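Local coordinates for putative hemin storage protein (Bordetella bronchiseptica, PDB 6AU1) that cleaves deacetylated poly-beta-1,6-N-acetylglucosamine, a biofilm exopolysaccharide, through the glycoside hydrolase domain that makes up this chain, at residues 33-38 / 344-349; 115-120 / 127-132; 152-157 / 218-223. All blocks are in the same frame, centred on the assembly; numbering follows the deposited sequence.

Contact 1. Residues 33-38 / 344-349; sequences IDRMKD and PDAEAL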
# COMPACT_ATOMS: atom_id res chain seq x y z
N ILE A 33 -0.47 5.90 -20.84
CA ILE A 33 -1.74 5.44 -21.39
C ILE A 33 -1.49 4.43 -22.51
O ILE A 33 -2.16 3.38 -22.56
CB ILE A 33 -2.59 6.61 -21.94
CG1 ILE A 33 -2.93 7.61 -20.83
CG2 ILE A 33 -3.85 6.09 -22.60
CD1 ILE A 33 -3.54 6.99 -19.57
N ASP A 34 -0.54 4.72 -23.38
CA ASP A 34 -0.22 3.81 -24.48
C ASP A 34 0.22 2.43 -23.99
O ASP A 34 -0.18 1.40 -24.54
CB ASP A 34 0.86 4.39 -25.39
CG ASP A 34 0.35 5.53 -26.24
OD1 ASP A 34 -0.89 5.70 -26.33
OD2 ASP A 34 1.18 6.25 -26.83
N ARG A 35 1.07 2.41 -22.96
CA ARG A 35 1.55 1.16 -22.41
C ARG A 35 0.44 0.37 -21.73
O ARG A 35 0.36 -0.85 -21.87
CB ARG A 35 2.68 1.41 -21.40
CG ARG A 35 4.01 1.73 -22.04
CD ARG A 35 5.00 2.25 -21.00
NE ARG A 35 5.28 1.28 -19.94
CZ ARG A 35 6.11 0.24 -20.08
NH1 ARG A 35 6.71 0.04 -21.25
NH2 ARG A 35 6.33 -0.59 -19.07
N MET A 36 -0.43 1.06 -20.99
CA MET A 36 -1.52 0.36 -20.31
C MET A 36 -2.57 -0.15 -21.30
O MET A 36 -3.15 -1.23 -21.09
CB MET A 36 -2.15 1.26 -19.25
CG MET A 36 -1.18 1.61 -18.09
SD MET A 36 -0.48 0.18 -17.22
CE MET A 36 1.11 -0.00 -18.01
N LYS A 37 -2.82 0.59 -22.38
CA LYS A 37 -3.74 0.11 -23.40
C LYS A 37 -3.19 -1.17 -24.01
O LYS A 37 -3.93 -2.13 -24.25
CB LYS A 37 -3.95 1.19 -24.48
CG LYS A 37 -4.86 0.80 -25.63
CD LYS A 37 -5.29 2.02 -26.45
CE LYS A 37 -4.11 2.91 -26.80
NZ LYS A 37 -4.50 4.05 -27.69
N ASP A 38 -1.87 -1.21 -24.20
CA ASP A 38 -1.20 -2.34 -24.82
C ASP A 38 -1.16 -3.56 -23.90
O ASP A 38 -1.40 -4.70 -24.32
CB ASP A 38 0.22 -1.93 -25.22
CG ASP A 38 0.97 -3.02 -25.95
OD1 ASP A 38 0.32 -3.87 -26.59
OD2 ASP A 38 2.22 -3.01 -25.90
N PRO A 344 8.94 -2.14 -17.35
CA PRO A 344 9.42 -3.31 -18.08
C PRO A 344 9.01 -3.30 -19.55
O PRO A 344 8.16 -2.51 -19.95
CB PRO A 344 8.78 -4.49 -17.34
CG PRO A 344 7.57 -3.92 -16.67
CD PRO A 344 7.93 -2.49 -16.33
N ASP A 345 9.63 -4.17 -20.34
CA ASP A 345 9.35 -4.28 -21.76
C ASP A 345 7.94 -4.83 -21.96
O ASP A 345 7.66 -5.99 -21.64
CB ASP A 345 10.40 -5.18 -22.42
CG ASP A 345 10.21 -5.34 -23.92
OD1 ASP A 345 9.17 -4.93 -24.48
OD2 ASP A 345 11.11 -5.91 -24.55
N ALA A 346 7.05 -3.98 -22.47
CA ALA A 346 5.65 -4.32 -22.67
C ALA A 346 5.47 -5.50 -23.61
O ALA A 346 4.66 -6.39 -23.36
CB ALA A 346 4.88 -3.12 -23.19
N GLU A 347 6.24 -5.50 -24.70
CA GLU A 347 6.18 -6.59 -25.67
C GLU A 347 6.49 -7.93 -25.03
O GLU A 347 5.86 -8.94 -25.34
CB GLU A 347 7.16 -6.32 -26.83
N ALA A 348 7.47 -7.94 -24.13
CA ALA A 348 7.91 -9.19 -23.52
C ALA A 348 6.93 -9.69 -22.46
O ALA A 348 6.80 -10.89 -22.26
CB ALA A 348 9.29 -9.01 -22.92
N LEU A 349 6.26 -8.76 -21.77
CA LEU A 349 5.37 -9.11 -20.66
C LEU A 349 3.91 -9.27 -21.05
O LEU A 349 3.12 -9.76 -20.25
CB LEU A 349 5.43 -8.05 -19.57
CG LEU A 349 6.49 -8.07 -18.48
CD1 LEU A 349 6.01 -7.20 -17.31
CD2 LEU A 349 6.81 -9.48 -18.02
O HOH W 1 8.21 -1.32 -23.46

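Contact 2. Residues 115-120 / 127-132; sequences TTRKPG and PTRLSP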
# COMPACT_ATOMS: atom_id res chain seq x y z
N THR A 115 8.12 3.33 22.61
CA THR A 115 8.73 3.36 23.93
C THR A 115 10.26 3.48 23.88
O THR A 115 10.90 3.83 24.88
CB THR A 115 8.39 2.09 24.74
OG1 THR A 115 8.84 0.93 24.03
CG2 THR A 115 6.88 1.98 24.96
N THR A 116 10.85 3.16 22.73
CA THR A 116 12.31 3.07 22.64
C THR A 116 12.94 3.99 21.60
O THR A 116 14.10 4.38 21.74
CB THR A 116 12.74 1.62 22.33
OG1 THR A 116 12.17 1.23 21.07
CG2 THR A 116 12.29 0.67 23.43
N ARG A 117 12.18 4.33 20.56
CA ARG A 117 12.72 5.13 19.46
C ARG A 117 13.07 6.55 19.92
O ARG A 117 12.40 7.12 20.79
CB ARG A 117 11.71 5.15 18.29
CG ARG A 117 12.08 6.04 17.12
CD ARG A 117 11.32 5.63 15.85
NE ARG A 117 9.90 5.37 16.10
CZ ARG A 117 8.94 6.31 16.08
NH1 ARG A 117 7.68 5.98 16.32
NH2 ARG A 117 9.26 7.57 15.81
N LYS A 118 14.16 7.09 19.39
CA LYS A 118 14.61 8.45 19.71
C LYS A 118 14.36 9.35 18.50
O LYS A 118 14.15 8.86 17.39
CB LYS A 118 16.10 8.45 20.11
CG LYS A 118 16.42 7.71 21.41
CD LYS A 118 16.27 8.62 22.61
CE LYS A 118 16.28 7.84 23.92
NZ LYS A 118 16.27 8.77 25.10
N PRO A 119 14.38 10.67 18.71
CA PRO A 119 14.39 11.52 17.51
C PRO A 119 15.61 11.23 16.64
O PRO A 119 16.62 10.76 17.17
CB PRO A 119 14.47 12.94 18.09
CG PRO A 119 14.07 12.83 19.51
CD PRO A 119 14.41 11.44 19.96
N GLY A 120 15.51 11.50 15.34
CA GLY A 120 16.68 11.45 14.48
C GLY A 120 16.94 10.07 13.89
O GLY A 120 18.04 9.81 13.40
N PRO A 127 8.43 7.93 10.89
CA PRO A 127 8.13 8.74 12.07
C PRO A 127 6.92 9.65 11.88
O PRO A 127 6.39 10.15 12.87
CB PRO A 127 9.40 9.59 12.27
CG PRO A 127 10.47 8.89 11.51
CD PRO A 127 9.78 8.18 10.37
N THR A 128 6.51 9.87 10.63
CA THR A 128 5.39 10.76 10.34
C THR A 128 4.01 10.09 10.38
O THR A 128 3.00 10.76 10.15
CB THR A 128 5.54 11.43 8.94
OG1 THR A 128 5.34 10.43 7.93
CG2 THR A 128 6.93 12.06 8.79
N ARG A 129 3.96 8.78 10.63
CA ARG A 129 2.66 8.12 10.78
C ARG A 129 1.82 8.83 11.84
O ARG A 129 2.23 8.92 13.00
CB ARG A 129 2.81 6.64 11.19
CG ARG A 129 3.23 5.67 10.08
CD ARG A 129 3.74 4.35 10.72
NE ARG A 129 4.91 4.66 11.56
CZ ARG A 129 5.31 3.94 12.61
NH1 ARG A 129 4.65 2.85 12.97
NH2 ARG A 129 6.37 4.33 13.31
N LEU A 130 0.66 9.33 11.45
CA LEU A 130 -0.27 9.87 12.43
C LEU A 130 -0.79 8.72 13.29
O LEU A 130 -0.90 7.58 12.82
CB LEU A 130 -1.44 10.60 11.75
CG LEU A 130 -1.05 11.91 11.05
CD1 LEU A 130 -2.24 12.45 10.26
CD2 LEU A 130 -0.59 12.91 12.10
N SER A 131 -1.09 9.01 14.55
CA SER A 131 -1.68 8.00 15.44
C SER A 131 -3.17 7.80 15.19
O SER A 131 -3.96 8.71 15.42
CB SER A 131 -1.48 8.38 16.90
OG SER A 131 -2.10 7.42 17.74
N PRO A 132 -3.57 6.60 14.73
CA PRO A 132 -5.00 6.39 14.51
C PRO A 132 -5.77 6.25 15.82
O PRO A 132 -6.99 6.14 15.79
CB PRO A 132 -5.03 5.09 13.70
CG PRO A 132 -3.83 4.34 14.19
CD PRO A 132 -2.77 5.40 14.45
O HOH W 2 6.93 9.36 15.38
O HOH W 3 5.77 7.62 14.27

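Contact 3. Residues 152-157 / 218-223; sequences AHFDGL and HIVSGY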
# COMPACT_ATOMS: atom_id res chain seq x y z
N ALA A 152 -12.38 12.76 -7.27
CA ALA A 152 -12.07 11.87 -8.37
C ALA A 152 -13.00 10.66 -8.40
O ALA A 152 -13.63 10.33 -7.40
CB ALA A 152 -10.62 11.40 -8.28
N HIS A 153 -13.05 10.03 -9.56
CA HIS A 153 -13.82 8.81 -9.75
C HIS A 153 -12.87 7.64 -9.92
O HIS A 153 -11.97 7.68 -10.76
CB HIS A 153 -14.72 8.95 -10.98
CG HIS A 153 -15.56 7.74 -11.26
ND1 HIS A 153 -15.24 6.83 -12.24
CD2 HIS A 153 -16.70 7.29 -10.68
CE1 HIS A 153 -16.14 5.87 -12.26
NE2 HIS A 153 -17.04 6.12 -11.32
N PHE A 154 -13.05 6.60 -9.11
CA PHE A 154 -12.15 5.44 -9.18
C PHE A 154 -12.89 4.20 -8.69
O PHE A 154 -14.00 4.29 -8.19
CB PHE A 154 -10.88 5.67 -8.37
CG PHE A 154 -11.12 6.23 -7.00
CD1 PHE A 154 -11.20 7.60 -6.80
CD2 PHE A 154 -11.28 5.38 -5.92
CE1 PHE A 154 -11.43 8.12 -5.53
CE2 PHE A 154 -11.51 5.89 -4.66
CZ PHE A 154 -11.59 7.26 -4.46
N ASP A 155 -12.26 3.04 -8.86
CA ASP A 155 -12.94 1.76 -8.70
C ASP A 155 -12.60 1.04 -7.41
O ASP A 155 -13.32 0.13 -6.98
CB ASP A 155 -12.62 0.86 -9.88
CG ASP A 155 -12.96 1.51 -11.20
OD1 ASP A 155 -14.17 1.69 -11.45
OD2 ASP A 155 -12.03 1.86 -11.97
N GLY A 156 -11.49 1.41 -6.81
CA GLY A 156 -11.05 0.74 -5.59
C GLY A 156 -10.07 1.57 -4.81
O GLY A 156 -9.66 2.65 -5.24
N LEU A 157 -9.68 1.05 -3.65
CA LEU A 157 -8.64 1.66 -2.83
C LEU A 157 -7.51 0.68 -2.61
O LEU A 157 -7.77 -0.50 -2.34
CB LEU A 157 -9.19 2.09 -1.46
CG LEU A 157 -10.18 3.24 -1.34
CD1 LEU A 157 -10.77 3.21 0.06
CD2 LEU A 157 -9.49 4.58 -1.63
N HIS A 218 -15.64 2.94 4.23
CA HIS A 218 -17.04 3.32 4.37
C HIS A 218 -17.23 4.78 3.95
O HIS A 218 -18.21 5.12 3.28
CB HIS A 218 -17.52 3.11 5.81
CG HIS A 218 -18.96 3.43 6.03
ND1 HIS A 218 -19.38 4.51 6.77
CD2 HIS A 218 -20.09 2.81 5.60
CE1 HIS A 218 -20.71 4.55 6.78
NE2 HIS A 218 -21.16 3.52 6.08
N ILE A 219 -16.29 5.63 4.33
CA ILE A 219 -16.34 7.03 3.94
C ILE A 219 -16.30 7.21 2.43
O ILE A 219 -17.13 7.91 1.84
CB ILE A 219 -15.19 7.81 4.59
CG1 ILE A 219 -15.48 8.00 6.07
CG2 ILE A 219 -15.01 9.16 3.90
CD1 ILE A 219 -14.30 8.47 6.84
N VAL A 220 -15.35 6.53 1.79
CA VAL A 220 -15.18 6.66 0.34
C VAL A 220 -16.36 6.07 -0.42
O VAL A 220 -16.86 6.69 -1.36
CB VAL A 220 -13.87 6.00 -0.12
CG1 VAL A 220 -13.78 5.95 -1.65
CG2 VAL A 220 -12.69 6.75 0.45
N SER A 221 -16.82 4.90 0.00
CA SER A 221 -17.90 4.22 -0.70
C SER A 221 -19.19 5.03 -0.65
O SER A 221 -20.00 5.00 -1.58
CB SER A 221 -18.14 2.83 -0.11
OG SER A 221 -18.80 2.92 1.14
N GLY A 222 -19.40 5.75 0.45
CA GLY A 222 -20.56 6.61 0.58
C GLY A 222 -20.52 7.74 -0.43
O GLY A 222 -21.56 8.13 -0.98
N TYR A 223 -19.32 8.25 -0.70
CA TYR A 223 -19.15 9.38 -1.60
C TYR A 223 -19.00 9.00 -3.06
O TYR A 223 -19.33 9.78 -3.95
CB TYR A 223 -17.94 10.20 -1.17
CG TYR A 223 -18.31 11.42 -0.39
CD1 TYR A 223 -18.62 12.61 -1.04
CD2 TYR A 223 -18.38 11.39 0.99
CE1 TYR A 223 -18.98 13.73 -0.33
CE2 TYR A 223 -18.74 12.50 1.71
CZ TYR A 223 -19.03 13.67 1.04
OH TYR A 223 -19.38 14.79 1.76

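Contact 1. Residues 33-38 / 344-349
Arg35, on helix 22-39, sends its guanidinium across to the loop that leads into helix 346-353 and holds the backbone carbonyl of Pro344 with two nitrogens at once. The shorter, straighter bond runs from NH2 of Arg35 to O of Pro344, 2.8 Å at 161°, and it arrives in the carbonyl plane on a lone pair. NH1 of Arg35 meets the same Pro344 O at 3.2 Å and a more bent 136°. The oxygen lies almost exactly in the guanidinium plane, so the group meets it end-on. A bend at chi3 (61°) turns the arginine tip toward the loop. NH2 also forms a salt bridge with Asp337.

A water adds a second polar link: it accepts from Ala346 N at 3.1 Å and, weakly, from Arg35 NH1.

The remaining contacts are van der Waals touches of carbon on polar groups. Ala346 CB, at the first turn of the helix, lies 3.8 Å from OD2 of Asp38, whose OD1 is in a salt bridge with Arg350 NE. Pro344 CD comes to 3.7 Å from Arg35 NH2.

The two helices belong to opposite ends of the TIM-barrel chain, and this contact joins them where the barrel closes. The Pro344 carbonyl and Asp337 fix the guanidinium's rotation, with the water a weak third link. The Asp337 carboxylate probably balances the arginine's positive charge while the guanidinium also serves a neutral backbone carbonyl.

Contact 2. Residues 115-120 / 127-132
Arg117 and Arg129 bring their guanidinium groups together within the long loop that follows strand 89-94 of the TIM barrel and precedes helix 135-151. NH1 of Arg117 lies 3.7 Å from NH2 of Arg129, with the two planes turned 54° apart. Glu169 accounts for the closeness of like charges: its OE1 forms salt bridges with both of these nitrogens, so the arginines converge on a shared anion.

They get there by different routes. Arg117 starts with CG anti to the backbone N (chi1 175°) and runs out toward residues 127-132 before bending at chi3. In Arg129, CG is anti to the carbonyl carbon instead, and chi3 bends in the opposite sense. Its NE is then tied to Ser126 O and its NH1 to Val164 O, which holds the group in place, while Arg117 NH1 is also bonded to Val112 O.

Pro127 completes the contact. Its side chain and that of Arg117 cross at about a right angle, Arg117 NH2 coming to 4.1 Å from Pro127 CB. Two waters link the Arg117 guanidinium to the Pro127 carbonyl. One is held only weakly, by NH1; the other, lying in the guanidinium plane, accepts from Arg117 NH2 at 3.0 Å and stands 2.7 Å from Pro127 O.

Contact 3. Residues 152-157 / 218-223
Strand 156-159 of the TIM barrel and the long helix 195-223 that precedes the next parallel strand, 230-235, form a beta-alpha-beta unit, and this contact is part of the hydrophobic layer under the helix. Phe154 comes from the loop entering strand 156-159, Leu157 from the strand itself. Val220 faces the barrel wall and spreads its two methyls over these separate partners.

CG1 of Val220 goes to Phe154, lying 3.8 Å from CE2 and equally near CZ, so the far end of the ring does the touching. The two side chains cross at about a right angle. Phe154 has CG between the backbone N and the carbonyl carbon (chi1 47°), which swings its ring toward the helix although the bond to CB does not itself head there. Leu148 of helix 135-151 and Ala92 of strand 89-94 also touch the Phe154 side chain.

CG2 of Val220 meets Leu157, the two side chains reaching toward each other tip to tip. All three side chains are buried. Next to Val220, Ser221 turns its hydroxyl back on the helix and donates to His218 O, which also accepts from Gly222 N; the hydroxyl sits above the carbonyl plane.

The leucine end of the contact closes with Leu157 CD1 at 4.0 Å from Val220 CG2.

How the contacts relate
All three contacts belong to one TIM-barrel domain, each at a different place around it. Contact 1 bridges the first and last parts of the chain, so contacts 2 and 3 both fall within the loop it closes, one after the other. It joins helices that follow the first and last barrel strands; contact 2 lies in the loop after strand 89-94, and contact 3 ties the next strand, 156-159, to its helix. Contacts 1 and 2 lie on opposite sides of the chain's centre, their centres 40 Å apart. Contact 3 lies off to one side, its centre 27 Å from that of contact 1 and 29 Å from that of contact 2; its nearest atoms are about 12 Å from either.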